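PDB 2VSH: 2-c-methyl-d-erythritol 4-phosphate cytidylyltransferase from Streptococcus pneumoniae, which transfers the cytidylyl group of CTP to D-ribitol 5-phosphate, giving the CDP-activated ribitol used for teichoic acid precursors. Local coordinates for residues T111-S114 and V115-F118; F118-L121 and R122-Q125. All coordinates share one frame; numbering follows the deposited sequence.

How the contacts relate
Contacts 1 and 2 follow one another along the chain, sharing Phe118, with centres 10 Å apart. Contact 1 (111-118) covers the end of strand 108-113, a central strand of the mixed seven-stranded sheet, and the turn after it; contact 2 (118-125) takes the same connection into helix 121-133. They touch directly: NE2 of His112 lies 3.5 Å from CB of Ile119, a packing contact. Helix 33-42 borders both, meeting His112, Ser114 and Pro117 in the first and Ile119 and Ile124 in the second. The connection thus runs outward: the centre of contact 1, which holds the CTP-site residue Ser114, lies about 6 Å from the centre of the chain, and that of contact 2 about 12 Å.

Contact 1. Residues T111-S114 and V115-F118; sequences THDS and VRPF
His112 and Arg116 cross at about a right angle, and the imidazole meets the arginine backbone with its edge. NE2 of His112 donates to Arg116 O over 2.8 Å, nearly straight at 166°. The acceptor lies close to the ring plane, and the N-H meets a carbonyl lone pair. With CG anti to the backbone N (chi1 -174°), the ring is swung across toward Arg116, and NE2 also comes within 3.3 Å of Arg116 CB.

Asp113 behaves differently: its side chain runs beside that of Arg116 in the same direction, carboxylate and guanidinium planes only 24° apart. The salt bridge joins NE of Arg116 to the anti side of OD2 of Asp113 at 2.9 Å, while Arg116 NH1 bonds to Asn217 O. The other carboxylate oxygen, OD1, pairs with Arg86 of the CTP site, so two arginines grip the carboxylate, one on each oxygen.

In the backbone, Arg116 N donates to Asp113 O at 3.3 Å, closing a type I beta turn. The motif is a turn at the end of a central strand, consistent with its Ser114 lining the CTP site of the IspD/TarI cytidylyltransferase family.

Contact 2. Residues F118-L121 and R122-Q125; sequences FITL and RMIQ
Thr120 and Met123 meet in a helix N-cap, where the threonine side chain covers the start of helix 121-133. OG1 of Thr120 accepts from Met123 N at 3.3 Å, with an N-H...O angle of 160°. The torsion explains the reach: chi1 of 63° sets OG1 between the backbone N and the carbonyl carbon of its own residue, facing the first turn, while CG2 is turned anti to the carbonyl carbon.

Met123 runs alongside the same oxygen, its chain extended beyond CG: CG lies 3.4 Å from Thr120 OG1, with SD and CE a little farther away. The guanidinium of Arg122, whose chain bends at chi2 and chi3, also lies against CG of Met123, one face toward that carbon and offset to the rim. The charged end of Arg122 is held by salt bridges to Asp126 and Glu214.

The CG1-CD1 arm of Ile119, just before the cap, is extended, both torsions near trans. Its CD1 packs against Ile124 CG1 at 3.5 Å, the two side chains crossing at about a right angle. Leu121 comes to the same isoleucine less closely, CD2 to CD1 of Ile124. Phe41 of helix 33-42 touches both Ile119 and Ile124, so the apolar side of this helix start faces helix 33-42.

The backbone completes the first turn: Ile124 N donates to Thr120 O at 3.1 Å and 173°. The aliphatic part of Gln125, extended beyond CG, lies beside the carbonyl of Leu121, while NE2 bonds to Glu44. Leu121 O receives Gln125 N at 2.7 Å and has CB and CG of Gln125 each 3.2 Å away.

Contact 1. Residues T111-S114 and V115-F118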
loop_
_atom_site.group_PDB
_atom_site.type_symbol
_atom_site.label_atom_id
_atom_site.label_comp_id
_atom_site.label_asym_id
_atom_site.label_seq_id
_atom_site.Cartn_x
_atom_site.Cartn_y
_atom_site.Cartn_z
ATOM N N THR A 111 4.225 14.014 -16.296
ATOM C CA THR A 111 4.186 12.571 -16.513
ATOM C C THR A 111 3.165 11.890 -15.602
ATOM O O THR A 111 3.002 12.275 -14.444
ATOM C CB THR A 111 5.582 11.871 -16.350
ATOM O OG1 THR A 111 5.973 11.858 -14.969
ATOM C CG2 THR A 111 6.657 12.560 -17.206
ATOM N N HIS A 112 2.465 10.883 -16.139
ATOM C CA HIS A 112 1.353 10.273 -15.418
ATOM C C HIS A 112 1.080 8.864 -15.946
ATOM O O HIS A 112 1.132 8.635 -17.159
ATOM C CB HIS A 112 0.090 11.158 -15.548
ATOM C CG HIS A 112 -1.066 10.692 -14.719
ATOM N ND1 HIS A 112 -1.058 10.737 -13.340
ATOM C CD2 HIS A 112 -2.261 10.155 -15.073
ATOM C CE1 HIS A 112 -2.208 10.265 -12.882
ATOM N NE2 HIS A 112 -2.948 9.890 -13.911
ATOM N N ASP A 113 0.795 7.935 -15.037
ATOM C CA ASP A 113 0.453 6.543 -15.388
ATOM C C ASP A 113 -0.828 6.482 -16.207
ATOM O O ASP A 113 -1.822 7.091 -15.820
ATOM C CB ASP A 113 0.199 5.725 -14.118
ATOM C CG ASP A 113 1.442 5.526 -13.272
ATOM O OD1 ASP A 113 2.563 5.496 -13.824
ATOM O OD2 ASP A 113 1.288 5.378 -12.044
ATOM N N SER A 114 -0.836 5.690 -17.282
ATOM C CA SER A 114 -2.066 5.476 -18.068
ATOM C C SER A 114 -3.190 4.857 -17.255
ATOM O O SER A 114 -4.358 5.121 -17.529
ATOM C CB SER A 114 -1.805 4.591 -19.282
ATOM O OG SER A 114 -1.389 3.316 -18.845
ATOM N N VAL A 115 -2.829 4.023 -16.275
ATOM C CA VAL A 115 -3.817 3.296 -15.456
ATOM C C VAL A 115 -4.245 4.036 -14.189
ATOM O O VAL A 115 -4.776 3.441 -13.238
ATOM C CB VAL A 115 -3.339 1.879 -15.100
ATOM C CG1 VAL A 115 -3.357 0.984 -16.346
ATOM C CG2 VAL A 115 -1.941 1.923 -14.410
ATOM N N ARG A 116 -4.027 5.338 -14.194
ATOM C CA ARG A 116 -4.545 6.216 -13.155
ATOM C C ARG A 116 -5.599 7.166 -13.752
ATOM O O ARG A 116 -5.332 8.355 -13.917
ATOM C CB ARG A 116 -3.420 6.999 -12.495
ATOM C CG ARG A 116 -2.607 6.191 -11.475
ATOM C CD ARG A 116 -1.671 7.100 -10.698
ATOM N NE ARG A 116 -0.603 6.338 -10.047
ATOM C CZ ARG A 116 -0.616 5.923 -8.783
ATOM N NH1 ARG A 116 -1.645 6.177 -7.997
ATOM N NH2 ARG A 116 0.410 5.236 -8.303
ATOM N N PRO A 117 -6.798 6.633 -14.084
ATOM C CA PRO A 117 -7.809 7.464 -14.766
ATOM C C PRO A 117 -8.517 8.498 -13.880
ATOM O O PRO A 117 -9.268 9.338 -14.414
ATOM C CB PRO A 117 -8.814 6.437 -15.295
ATOM C CG PRO A 117 -8.696 5.272 -14.375
ATOM C CD PRO A 117 -7.280 5.264 -13.838
ATOM N N PHE A 118 -8.283 8.459 -12.559
ATOM C CA PHE A 118 -9.032 9.335 -11.645
ATOM C C PHE A 118 -8.277 10.599 -11.251
ATOM O O PHE A 118 -8.646 11.277 -10.285
ATOM C CB PHE A 118 -9.490 8.572 -10.403
ATOM C CG PHE A 118 -10.332 7.374 -10.727
ATOM C CD1 PHE A 118 -11.610 7.531 -11.262
ATOM C CD2 PHE A 118 -9.847 6.092 -10.508
ATOM C CE1 PHE A 118 -12.395 6.409 -11.588
ATOM C CE2 PHE A 118 -10.629 4.964 -10.822
ATOM C CZ PHE A 118 -11.900 5.133 -11.352
HETATM O O HOH W 1 2.878 4.688 -10.322
#

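Contact 2. Residues F118-L121 and R122-Q125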
loop_
_atom_site.group_PDB
_atom_site.type_symbol
_atom_site.label_atom_id
_atom_site.label_comp_id
_atom_site.label_asym_id
_atom_site.label_seq_id
_atom_site.Cartn_x
_atom_site.Cartn_y
_atom_site.Cartn_z
ATOM N N PHE A 118 -8.283 8.459 -12.559
ATOM C CA PHE A 118 -9.032 9.335 -11.645
ATOM C C PHE A 118 -8.277 10.599 -11.251
ATOM O O PHE A 118 -8.646 11.277 -10.285
ATOM C CB PHE A 118 -9.490 8.572 -10.403
ATOM C CG PHE A 118 -10.332 7.374 -10.727
ATOM C CD1 PHE A 118 -11.610 7.531 -11.262
ATOM C CD2 PHE A 118 -9.847 6.092 -10.508
ATOM C CE1 PHE A 118 -12.395 6.409 -11.588
ATOM C CE2 PHE A 118 -10.629 4.964 -10.822
ATOM C CZ PHE A 118 -11.900 5.133 -11.352
ATOM N N ILE A 119 -7.236 10.917 -12.015
ATOM C CA ILE A 119 -6.516 12.177 -11.853
ATOM C C ILE A 119 -7.516 13.292 -12.135
ATOM O O ILE A 119 -8.434 13.119 -12.940
ATOM C CB ILE A 119 -5.292 12.248 -12.822
ATOM C CG1 ILE A 119 -4.464 13.537 -12.606
ATOM C CG2 ILE A 119 -5.752 12.012 -14.292
ATOM C CD1 ILE A 119 -3.272 13.681 -13.531
ATOM N N THR A 120 -7.336 14.435 -11.471
ATOM C CA THR A 120 -8.234 15.566 -11.603
ATOM C C THR A 120 -7.452 16.765 -12.155
ATOM O O THR A 120 -6.220 16.795 -12.099
ATOM C CB THR A 120 -8.832 15.949 -10.231
ATOM O OG1 THR A 120 -7.776 16.368 -9.355
ATOM C CG2 THR A 120 -9.616 14.770 -9.589
ATOM N N LEU A 121 -8.171 17.754 -12.686
ATOM C CA LEU A 121 -7.546 18.993 -13.155
ATOM C C LEU A 121 -6.833 19.695 -12.001
ATOM O O LEU A 121 -5.811 20.339 -12.189
ATOM C CB LEU A 121 -8.604 19.931 -13.769
ATOM C CG LEU A 121 -9.092 19.519 -15.168
ATOM C CD1 LEU A 121 -10.303 20.358 -15.590
ATOM C CD2 LEU A 121 -7.970 19.634 -16.187
ATOM N N ARG A 122 -7.384 19.575 -10.801
ATOM C CA ARG A 122 -6.767 20.221 -9.644
ATOM C C ARG A 122 -5.341 19.685 -9.452
ATOM O O ARG A 122 -4.414 20.451 -9.221
ATOM C CB ARG A 122 -7.620 19.994 -8.401
ATOM C CG ARG A 122 -7.314 20.922 -7.209
ATOM C CD ARG A 122 -6.127 20.424 -6.391
ATOM N NE ARG A 122 -6.337 19.084 -5.831
ATOM C CZ ARG A 122 -5.356 18.241 -5.508
ATOM N NH1 ARG A 122 -4.081 18.584 -5.695
ATOM N NH2 ARG A 122 -5.652 17.043 -5.019
ATOM N N MET A 123 -5.181 18.364 -9.561
ATOM C CA MET A 123 -3.878 17.706 -9.434
ATOM C C MET A 123 -2.915 18.134 -10.540
ATOM O O MET A 123 -1.771 18.497 -10.255
ATOM C CB MET A 123 -4.048 16.184 -9.475
ATOM C CG MET A 123 -4.679 15.610 -8.208
ATOM S SD MET A 123 -5.126 13.881 -8.441
ATOM C CE MET A 123 -6.242 13.737 -7.112
ATOM N N ILE A 124 -3.393 18.103 -11.788
ATOM C CA ILE A 124 -2.629 18.566 -12.955
ATOM C C ILE A 124 -2.190 20.013 -12.765
ATOM O O ILE A 124 -1.039 20.344 -12.989
ATOM C CB ILE A 124 -3.465 18.473 -14.240
ATOM C CG1 ILE A 124 -3.752 17.009 -14.563
ATOM C CG2 ILE A 124 -2.765 19.198 -15.423
ATOM C CD1 ILE A 124 -4.985 16.796 -15.418
ATOM N N GLN A 125 -3.131 20.863 -12.368
ATOM C CA GLN A 125 -2.853 22.269 -12.174
ATOM C C GLN A 125 -1.855 22.542 -11.036
ATOM O O GLN A 125 -0.968 23.367 -11.188
ATOM C CB GLN A 125 -4.163 23.044 -12.002
ATOM C CG GLN A 125 -4.892 23.223 -13.346
ATOM C CD GLN A 125 -6.284 23.794 -13.205
ATOM O OE1 GLN A 125 -6.711 24.189 -12.117
ATOM N NE2 GLN A 125 -7.020 23.816 -14.318
#